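Long-range contacts in putative oxidoreductase (Klebsiella pneumoniae subsp. pneumoniae MGH 78578, PDB 3E82), which probably acts as a nucleotide-binding oxidoreductase of the Gfo/Idh/MocA family: residues B[8-13]-B[68-73]; B[95-100]-B[122-127]; B[149-154]-B[239-244]. One frame throughout, in Å; residues are numbered along the deposited sequence.

How the contacts relate
Contacts 1 and 2 belong to the same parallel sheet of the nucleotide-binding domain, where strands 70-73 and 93-96 lie side by side; I73 N and V95 O, 2.9 Å apart, probably share a hydrogen bond. Contact 3 lies in the mixed sheet of the C-terminal domain, its centre about 37 Å from that of contact 1. All three are largely buried. Contact 1 is mostly aliphatic, with polar side-chain chemistry confined to its partly exposed start. Contact 2, nearest the centre of the chain, quickly passes from strand pairing into polar loops. Contact 3 is antiparallel, with aromatic residues on one face and histidines and a carboxylate on the other, which reaches the second subunit.

Contact 1 of 3, residues B[8-13]-B[68-73]; sequences INIALI and VDLVVI
I10 and V72 are pressed together tightly, CG2 of I10 standing 3.6 Å from CG2 of V72. Beside them CG1 and CD1 of I10 run along CD2 of L70, and L12, its CG anti to the backbone N (chi1 168°), slants across V72 with CD1 3.7 Å from V72 CG1. Helices 17-28 and 300-310 bury this face. The opposite face is equally close: A11 CB meets V68 CG2 at 3.6 Å, and I13 CG1 meets V71 CG1. Between the faces, A11 N, V72 N and I13 N bond in turn to L70 O, A11 O and V72 O, the parallel pairing of strands 1 and 4 at the middle of a Rossmann fold. Toward the start of strand 8-13 and the loop before strand 70-73, where I8 and D69 are partly exposed, the packing gives way to polar contacts. There N9 O is gripped twice, by D69 N at 2.7 Å and by L70 N at 3.1 Å. D69 OD2 takes the N-H of N9 at 2.8 Å on its anti side. N9 OD1 bonds to T7 and N34, and ND2 to S4 O, while I8 CG2 lies a looser 4.1 Å from L70 CB.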
loop_
_atom_site.group_PDB
_atom_site.type_symbol
_atom_site.label_atom_id
_atom_site.label_comp_id
_atom_site.label_asym_id
_atom_site.label_seq_id
_atom_site.Cartn_x
_atom_site.Cartn_y
_atom_site.Cartn_z
ATOM N N ILE B 8 -4.866 29.821 -33.281
ATOM C CA ILE B 8 -4.506 30.245 -31.940
ATOM C C ILE B 8 -2.979 30.254 -31.984
ATOM O O ILE B 8 -2.331 29.200 -31.977
ATOM C CB ILE B 8 -5.039 29.247 -30.876
ATOM C CG1 ILE B 8 -6.567 29.325 -30.834
ATOM C CG2 ILE B 8 -4.476 29.575 -29.509
ATOM C CD1 ILE B 8 -7.221 28.297 -29.923
ATOM N N ASN B 9 -2.410 31.451 -32.061
ATOM C CA ASN B 9 -0.960 31.586 -32.152
ATOM C C ASN B 9 -0.265 31.498 -30.798
ATOM O O ASN B 9 -0.507 32.289 -29.882
ATOM C CB ASN B 9 -0.634 32.872 -32.910
ATOM C CG ASN B 9 -1.306 32.897 -34.283
ATOM O OD1 ASN B 9 -1.269 31.903 -35.019
ATOM N ND2 ASN B 9 -1.934 34.021 -34.626
ATOM N N ILE B 10 0.615 30.509 -30.702
ATOM C CA ILE B 10 1.332 30.201 -29.475
ATOM C C ILE B 10 2.819 30.552 -29.428
ATOM O O ILE B 10 3.535 30.459 -30.420
ATOM C CB ILE B 10 1.225 28.683 -29.184
ATOM C CG1 ILE B 10 -0.245 28.261 -29.089
ATOM C CG2 ILE B 10 1.985 28.334 -27.920
ATOM C CD1 ILE B 10 -0.447 26.748 -29.165
ATOM N N ALA B 11 3.261 30.952 -28.244
ATOM C CA ALA B 11 4.665 31.222 -27.992
ATOM C C ALA B 11 5.024 30.183 -26.932
ATOM O O ALA B 11 4.433 30.168 -25.849
ATOM C CB ALA B 11 4.865 32.619 -27.436
ATOM N N LEU B 12 5.938 29.280 -27.269
ATOM C CA LEU B 12 6.398 28.264 -26.323
ATOM C C LEU B 12 7.616 28.873 -25.628
ATOM O O LEU B 12 8.599 29.221 -26.285
ATOM C CB LEU B 12 6.798 26.979 -27.058
ATOM C CG LEU B 12 7.558 25.939 -26.229
ATOM C CD1 LEU B 12 6.741 25.567 -24.995
ATOM C CD2 LEU B 12 7.855 24.710 -27.085
ATOM N N ILE B 13 7.532 29.024 -24.311
ATOM C CA ILE B 13 8.613 29.611 -23.525
ATOM C C ILE B 13 9.537 28.522 -22.995
ATOM O O ILE B 13 9.183 27.776 -22.080
ATOM C CB ILE B 13 8.057 30.428 -22.339
ATOM C CG1 ILE B 13 6.996 31.418 -22.834
ATOM C CG2 ILE B 13 9.193 31.144 -21.616
ATOM C CD1 ILE B 13 7.455 32.367 -23.934
ATOM N N VAL B 68 0.899 36.992 -30.269
ATOM C CA VAL B 68 0.732 35.811 -29.430
ATOM C C VAL B 68 -0.652 35.815 -28.771
ATOM O O VAL B 68 -1.091 36.835 -28.242
ATOM C CB VAL B 68 1.832 35.751 -28.327
ATOM C CG1 VAL B 68 1.481 34.692 -27.277
ATOM C CG2 VAL B 68 3.180 35.427 -28.957
ATOM N N ASP B 69 -1.335 34.673 -28.826
ATOM C CA ASP B 69 -2.660 34.523 -28.223
ATOM C C ASP B 69 -2.533 33.677 -26.964
ATOM O O ASP B 69 -3.184 33.932 -25.953
ATOM C CB ASP B 69 -3.627 33.792 -29.170
ATOM C CG ASP B 69 -3.852 34.529 -30.477
ATOM O OD1 ASP B 69 -4.147 35.740 -30.437
ATOM O OD2 ASP B 69 -3.747 33.893 -31.543
ATOM N N LEU B 70 -1.690 32.656 -27.043
ATOM C CA LEU B 70 -1.493 31.743 -25.931
ATOM C C LEU B 70 -0.028 31.495 -25.628
ATOM O O LEU B 70 0.768 31.227 -26.525
ATOM C CB LEU B 70 -2.176 30.408 -26.244
ATOM C CG LEU B 70 -1.860 29.209 -25.345
ATOM C CD1 LEU B 70 -2.332 29.474 -23.927
ATOM C CD2 LEU B 70 -2.532 27.976 -25.919
ATOM N N VAL B 71 0.316 31.567 -24.350
ATOM C CA VAL B 71 1.679 31.334 -23.898
ATOM C C VAL B 71 1.767 29.978 -23.197
ATOM O O VAL B 71 0.958 29.678 -22.321
ATOM C CB VAL B 71 2.121 32.449 -22.903
ATOM C CG1 VAL B 71 3.461 32.105 -22.273
ATOM C CG2 VAL B 71 2.208 33.791 -23.636
ATOM N N VAL B 72 2.734 29.157 -23.603
ATOM C CA VAL B 72 2.958 27.850 -22.987
ATOM C C VAL B 72 4.306 27.959 -22.257
ATOM O O VAL B 72 5.360 28.081 -22.884
ATOM C CB VAL B 72 3.020 26.712 -24.051
ATOM C CG1 VAL B 72 3.402 25.395 -23.388
ATOM C CG2 VAL B 72 1.669 26.567 -24.750
ATOM N N ILE B 73 4.264 27.923 -20.932
ATOM C CA ILE B 73 5.469 28.063 -20.124
ATOM C C ILE B 73 6.136 26.737 -19.783
ATOM O O ILE B 73 5.606 25.920 -19.023
ATOM C CB ILE B 73 5.141 28.849 -18.853
ATOM C CG1 ILE B 73 4.512 30.191 -19.260
ATOM C CG2 ILE B 73 6.395 29.052 -18.007
ATOM C CD1 ILE B 73 4.225 31.114 -18.107
#

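Contact 2 of 3, residues B[95-100]-B[122-127]; sequences VVDKPF and SVFHNR
V96 is bonded through both its N-H and its carbonyl to S122 and F124: V96 N donates to S122 O, and V96 O accepts from F124 N, both at 2.9 Å. Beyond V123 the chain makes two successive inverse gamma turns, centred on F124 and H125. H125 N closes the first onto V123 O at 2.7 Å, whereas N126 N reaches F124 O only weakly. F124 O also receives a weak bond from K98 NZ, 3.3 Å away. K98 CD rests against H125 ND1 and CE1, and bends at chi3 and chi4 then turn NZ to F124 O and to a water 3.0 Å away. That water donates to N126 OD1, bridging the two loops, and N126 ND2 is taken up by Q299. D97 OD1 leans on F124 CD2 at 3.4 Å, but its polar partner is H23 NE2; S122 OG is held by Y302 and V318. Apolar packing is concentrated where V123 CG2 sits over one face of the F100 ring, 3.8 Å from its centroid, in a CH-pi contact. D97-K98-P99, with a cis peptide bond before P99, probably corresponds to the Glu-Lys-Pro motif of this family, with Asp at the first position; in relatives the motif lies beside the nicotinamide. Helix 104-116 connects strands 93-96 and 121-123, neighbours in the parallel sheet, as a beta-alpha-beta unit; helix 320-339 packs on F100, V123 and H125, helix 17-28 approaches D97 and F124, and helix 176-192 meets K98 and H125.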
loop_
_atom_site.group_PDB
_atom_site.type_symbol
_atom_site.label_atom_id
_atom_site.label_comp_id
_atom_site.label_asym_id
_atom_site.label_seq_id
_atom_site.Cartn_x
_atom_site.Cartn_y
_atom_site.Cartn_z
ATOM N N VAL B 95 -0.778 28.513 -20.328
ATOM C CA VAL B 95 -0.722 27.111 -19.953
ATOM C C VAL B 95 0.642 26.997 -19.262
ATOM O O VAL B 95 1.669 27.344 -19.848
ATOM C CB VAL B 95 -0.760 26.170 -21.174
ATOM C CG1 VAL B 95 -0.202 24.794 -20.791
ATOM C CG2 VAL B 95 -2.206 26.031 -21.674
ATOM N N VAL B 96 0.640 26.536 -18.015
ATOM C CA VAL B 96 1.880 26.405 -17.250
ATOM C C VAL B 96 2.259 24.952 -17.011
ATOM O O VAL B 96 1.465 24.165 -16.497
ATOM C CB VAL B 96 1.763 27.093 -15.870
ATOM C CG1 VAL B 96 3.136 27.145 -15.189
ATOM C CG2 VAL B 96 1.166 28.473 -16.029
ATOM N N ASP B 97 3.476 24.605 -17.402
ATOM C CA ASP B 97 3.997 23.262 -17.209
ATOM C C ASP B 97 4.150 23.086 -15.687
ATOM O O ASP B 97 4.357 24.064 -14.970
ATOM C CB ASP B 97 5.357 23.165 -17.901
ATOM C CG ASP B 97 5.798 21.746 -18.136
ATOM O OD1 ASP B 97 5.082 21.013 -18.851
ATOM O OD2 ASP B 97 6.867 21.365 -17.610
ATOM N N LYS B 98 4.025 21.865 -15.176
ATOM C CA LYS B 98 4.184 21.677 -13.737
ATOM C C LYS B 98 5.621 22.032 -13.324
ATOM O O LYS B 98 6.565 21.799 -14.076
ATOM C CB LYS B 98 3.866 20.230 -13.332
ATOM C CG LYS B 98 2.403 19.810 -13.542
ATOM C CD LYS B 98 2.124 18.446 -12.905
ATOM C CE LYS B 98 2.955 17.334 -13.528
ATOM N NZ LYS B 98 2.525 17.049 -14.920
ATOM N N PRO B 99 5.801 22.615 -12.125
ATOM C CA PRO B 99 4.752 22.967 -11.170
ATOM C C PRO B 99 4.083 24.296 -11.499
ATOM O O PRO B 99 4.715 25.219 -12.019
ATOM C CB PRO B 99 5.508 23.034 -9.851
ATOM C CG PRO B 99 6.813 23.638 -10.278
ATOM C CD PRO B 99 7.135 22.814 -11.523
ATOM N N PHE B 100 2.796 24.373 -11.184
ATOM C CA PHE B 100 1.990 25.568 -11.397
ATOM C C PHE B 100 2.772 26.772 -10.849
ATOM O O PHE B 100 3.131 27.688 -11.588
ATOM C CB PHE B 100 0.663 25.398 -10.649
ATOM C CG PHE B 100 -0.316 26.522 -10.849
ATOM C CD1 PHE B 100 -1.473 26.582 -10.078
ATOM C CD2 PHE B 100 -0.081 27.530 -11.780
ATOM C CE1 PHE B 100 -2.380 27.632 -10.227
ATOM C CE2 PHE B 100 -0.978 28.580 -11.933
ATOM C CZ PHE B 100 -2.127 28.631 -11.156
ATOM N N SER B 122 -4.297 27.645 -17.308
ATOM C CA SER B 122 -4.369 26.207 -17.057
ATOM C C SER B 122 -2.992 25.663 -16.691
ATOM O O SER B 122 -1.989 26.362 -16.830
ATOM C CB SER B 122 -4.912 25.492 -18.297
ATOM O OG SER B 122 -5.179 24.132 -18.013
ATOM N N VAL B 123 -2.952 24.426 -16.204
ATOM C CA VAL B 123 -1.699 23.789 -15.821
ATOM C C VAL B 123 -1.634 22.466 -16.583
ATOM O O VAL B 123 -2.653 21.795 -16.750
ATOM C CB VAL B 123 -1.643 23.533 -14.295
ATOM C CG1 VAL B 123 -0.328 22.851 -13.928
ATOM C CG2 VAL B 123 -1.789 24.854 -13.543
ATOM N N PHE B 124 -0.436 22.094 -17.025
ATOM C CA PHE B 124 -0.241 20.890 -17.825
ATOM C C PHE B 124 -0.392 19.552 -17.097
ATOM O O PHE B 124 0.573 18.805 -16.954
ATOM C CB PHE B 124 1.130 20.963 -18.527
ATOM C CG PHE B 124 1.296 19.998 -19.688
ATOM C CD1 PHE B 124 0.386 19.982 -20.752
ATOM C CD2 PHE B 124 2.394 19.144 -19.741
ATOM C CE1 PHE B 124 0.576 19.123 -21.853
ATOM C CE2 PHE B 124 2.592 18.282 -20.835
ATOM C CZ PHE B 124 1.686 18.271 -21.889
ATOM N N HIS B 125 -1.599 19.264 -16.621
ATOM C CA HIS B 125 -1.877 17.977 -15.982
ATOM C C HIS B 125 -2.290 17.151 -17.190
ATOM O O HIS B 125 -3.466 17.049 -17.541
ATOM C CB HIS B 125 -3.011 18.109 -14.974
ATOM C CG HIS B 125 -2.573 18.686 -13.663
ATOM N ND1 HIS B 125 -1.633 18.073 -12.861
ATOM C CD2 HIS B 125 -2.959 19.803 -13.002
ATOM C CE1 HIS B 125 -1.462 18.785 -11.761
ATOM N NE2 HIS B 125 -2.256 19.839 -11.821
ATOM N N ASN B 126 -1.278 16.584 -17.827
ATOM C CA ASN B 126 -1.423 15.842 -19.065
ATOM C C ASN B 126 -1.615 14.338 -18.956
ATOM O O ASN B 126 -1.503 13.640 -19.962
ATOM C CB ASN B 126 -0.185 16.117 -19.921
ATOM C CG ASN B 126 1.074 15.497 -19.335
ATOM O OD1 ASN B 126 1.283 15.518 -18.120
ATOM N ND2 ASN B 126 1.919 14.949 -20.195
ATOM N N ARG B 127 -1.921 13.829 -17.770
ATOM C CA ARG B 127 -2.051 12.383 -17.625
ATOM C C ARG B 127 -3.487 11.867 -17.519
ATOM O O ARG B 127 -3.710 10.684 -17.248
ATOM C CB ARG B 127 -1.228 11.919 -16.413
ATOM C CG ARG B 127 0.193 12.514 -16.337
ATOM C CD ARG B 127 1.069 12.125 -17.530
ATOM N NE ARG B 127 1.263 10.679 -17.623
ATOM C CZ ARG B 127 2.162 9.987 -16.925
ATOM N NH1 ARG B 127 2.977 10.607 -16.078
ATOM N NH2 ARG B 127 2.230 8.667 -17.056
HETATM O O HOH W 1 3.392 14.691 -16.532
#

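Contact 3 of 3, residues B[149-154]-B[239-244]; sequences KHFESH and SRFTVH
E152 faces T242 across an antiparallel pair, its CB 4.0 Å from T242 CB and 3.3 Å from T242 O. From there the side chain runs out extended: CG lies at the edge of the H154 ring and CD at the edge of the H150 ring, so the carboxylate bridges the two imidazoles. OE1 takes H150 NE2 at 2.8 Å and OE2 takes H154 NE2 at 2.6 Å, each through its anti lone pair. H154 ND1 bonds to D156, a setting that may favour a positively charged ring. H244 brings CD2 over one face of the H150 ring, 3.7 Å from H150 CD2. At this end K149 N and H150 N donate to H244 O, a classic beta bulge. On the other face F151 CD1 packs on V243 CG2, 3.5 Å away, and F151 CZ on F241. R240, bent at chi2 (64°), sets its guanidinium against one face of the F241 ring, where NH1, toward the rim, reaches S153 OG at 2.7 Å. Strands 225-231 and 248-252 flank the pair within the mixed sheet; helices 131-142 and 176-192 cover the F151 and F241 face, while W214 and L233 of the second subunit meet H150 and H244 on the other.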
loop_
_atom_site.group_PDB
_atom_site.type_symbol
_atom_site.label_atom_id
_atom_site.label_comp_id
_atom_site.label_asym_id
_atom_site.label_seq_id
_atom_site.Cartn_x
_atom_site.Cartn_y
_atom_site.Cartn_z
ATOM N N LYS B 149 -13.701 0.368 -3.231
ATOM C CA LYS B 149 -13.341 0.430 -1.822
ATOM C C LYS B 149 -11.848 0.657 -1.592
ATOM O O LYS B 149 -11.450 1.219 -0.565
ATOM C CB LYS B 149 -13.800 -0.858 -1.111
ATOM C CG LYS B 149 -15.326 -0.986 -1.023
ATOM C CD LYS B 149 -15.900 0.222 -0.297
ATOM C CE LYS B 149 -17.378 0.439 -0.593
ATOM N NZ LYS B 149 -18.230 -0.629 -0.033
ATOM N N HIS B 150 -11.038 0.235 -2.560
ATOM C CA HIS B 150 -9.585 0.355 -2.482
ATOM C C HIS B 150 -9.012 0.643 -3.875
ATOM O O HIS B 150 -9.036 -0.213 -4.765
ATOM C CB HIS B 150 -9.001 -0.951 -1.906
ATOM C CG HIS B 150 -7.501 -0.984 -1.832
ATOM N ND1 HIS B 150 -6.823 -1.256 -0.663
ATOM C CD2 HIS B 150 -6.553 -0.820 -2.785
ATOM C CE1 HIS B 150 -5.522 -1.259 -0.899
ATOM N NE2 HIS B 150 -5.332 -0.996 -2.180
ATOM N N PHE B 151 -8.504 1.862 -4.049
ATOM C CA PHE B 151 -7.920 2.320 -5.310
ATOM C C PHE B 151 -6.427 2.544 -5.070
ATOM O O PHE B 151 -6.036 3.369 -4.237
ATOM C CB PHE B 151 -8.594 3.628 -5.736
ATOM C CG PHE B 151 -8.076 4.204 -7.034
ATOM C CD1 PHE B 151 -8.680 3.882 -8.249
ATOM C CD2 PHE B 151 -7.024 5.112 -7.034
ATOM C CE1 PHE B 151 -8.246 4.463 -9.435
ATOM C CE2 PHE B 151 -6.584 5.699 -8.218
ATOM C CZ PHE B 151 -7.195 5.377 -9.415
ATOM N N GLU B 152 -5.593 1.802 -5.792
ATOM C CA GLU B 152 -4.149 1.905 -5.627
ATOM C C GLU B 152 -3.460 2.244 -6.947
ATOM O O GLU B 152 -3.658 1.563 -7.962
ATOM C CB GLU B 152 -3.602 0.589 -5.065
ATOM C CG GLU B 152 -2.181 0.685 -4.570
ATOM C CD GLU B 152 -1.779 -0.506 -3.737
ATOM O OE1 GLU B 152 -2.678 -1.166 -3.169
ATOM O OE2 GLU B 152 -0.561 -0.765 -3.638
ATOM N N SER B 153 -2.643 3.296 -6.911
ATOM C CA SER B 153 -1.923 3.791 -8.082
ATOM C C SER B 153 -0.433 3.893 -7.776
ATOM O O SER B 153 -0.033 4.489 -6.766
ATOM C CB SER B 153 -2.484 5.166 -8.477
ATOM O OG SER B 153 -1.806 5.711 -9.589
ATOM N N HIS B 154 0.385 3.321 -8.657
ATOM C CA HIS B 154 1.834 3.304 -8.477
ATOM C C HIS B 154 2.671 3.907 -9.594
ATOM O O HIS B 154 2.299 3.890 -10.768
ATOM C CB HIS B 154 2.362 1.866 -8.344
ATOM C CG HIS B 154 2.021 1.186 -7.058
ATOM N ND1 HIS B 154 2.959 0.489 -6.325
ATOM C CD2 HIS B 154 0.850 1.056 -6.393
ATOM C CE1 HIS B 154 2.379 -0.038 -5.262
ATOM N NE2 HIS B 154 1.099 0.290 -5.280
ATOM N N SER B 239 2.023 -3.246 -9.812
ATOM C CA SER B 239 1.102 -2.930 -10.896
ATOM C C SER B 239 0.819 -1.437 -10.913
ATOM O O SER B 239 0.734 -0.803 -9.861
ATOM C CB SER B 239 -0.219 -3.679 -10.719
ATOM O OG SER B 239 -0.011 -5.074 -10.634
ATOM N N ARG B 240 0.663 -0.897 -12.118
ATOM C CA ARG B 240 0.383 0.515 -12.319
ATOM C C ARG B 240 -0.841 0.926 -11.517
ATOM O O ARG B 240 -0.835 1.961 -10.855
ATOM C CB ARG B 240 0.128 0.792 -13.804
ATOM C CG ARG B 240 -0.296 2.226 -14.095
ATOM C CD ARG B 240 0.795 3.220 -13.737
ATOM N NE ARG B 240 0.339 4.596 -13.929
ATOM C CZ ARG B 240 -0.374 5.282 -13.039
ATOM N NH1 ARG B 240 -0.714 4.729 -11.880
ATOM N NH2 ARG B 240 -0.761 6.523 -13.319
ATOM N N PHE B 241 -1.890 0.110 -11.610
ATOM C CA PHE B 241 -3.154 0.335 -10.910
ATOM C C PHE B 241 -3.675 -0.985 -10.352
ATOM O O PHE B 241 -3.543 -2.034 -10.982
ATOM C CB PHE B 241 -4.233 0.878 -11.855
ATOM C CG PHE B 241 -4.079 2.334 -12.217
ATOM C CD1 PHE B 241 -4.352 3.333 -11.285
ATOM C CD2 PHE B 241 -3.710 2.705 -13.508
ATOM C CE1 PHE B 241 -4.266 4.687 -11.635
ATOM C CE2 PHE B 241 -3.619 4.057 -13.872
ATOM C CZ PHE B 241 -3.900 5.048 -12.929
ATOM N N THR B 242 -4.283 -0.909 -9.175
ATOM C CA THR B 242 -4.897 -2.053 -8.511
ATOM C C THR B 242 -6.144 -1.463 -7.860
ATOM O O THR B 242 -6.039 -0.582 -7.011
ATOM C CB THR B 242 -3.989 -2.654 -7.411
ATOM O OG1 THR B 242 -2.805 -3.199 -8.008
ATOM C CG2 THR B 242 -4.729 -3.756 -6.662
ATOM N N VAL B 243 -7.319 -1.929 -8.274
ATOM C CA VAL B 243 -8.569 -1.408 -7.725
ATOM C C VAL B 243 -9.503 -2.524 -7.297
ATOM O O VAL B 243 -9.811 -3.417 -8.087
ATOM C CB VAL B 243 -9.302 -0.521 -8.757
ATOM C CG1 VAL B 243 -10.542 0.117 -8.127
ATOM C CG2 VAL B 243 -8.357 0.550 -9.275
ATOM N N HIS B 244 -9.949 -2.467 -6.044
ATOM C CA HIS B 244 -10.849 -3.478 -5.503
ATOM C C HIS B 244 -12.190 -2.867 -5.148
ATOM O O HIS B 244 -12.258 -1.815 -4.503
ATOM C CB HIS B 244 -10.256 -4.114 -4.238
ATOM C CG HIS B 244 -8.850 -4.601 -4.404
ATOM N ND1 HIS B 244 -8.501 -5.582 -5.307
ATOM C CD2 HIS B 244 -7.705 -4.235 -3.782
ATOM C CE1 HIS B 244 -7.200 -5.798 -5.237
ATOM N NE2 HIS B 244 -6.693 -4.994 -4.319
#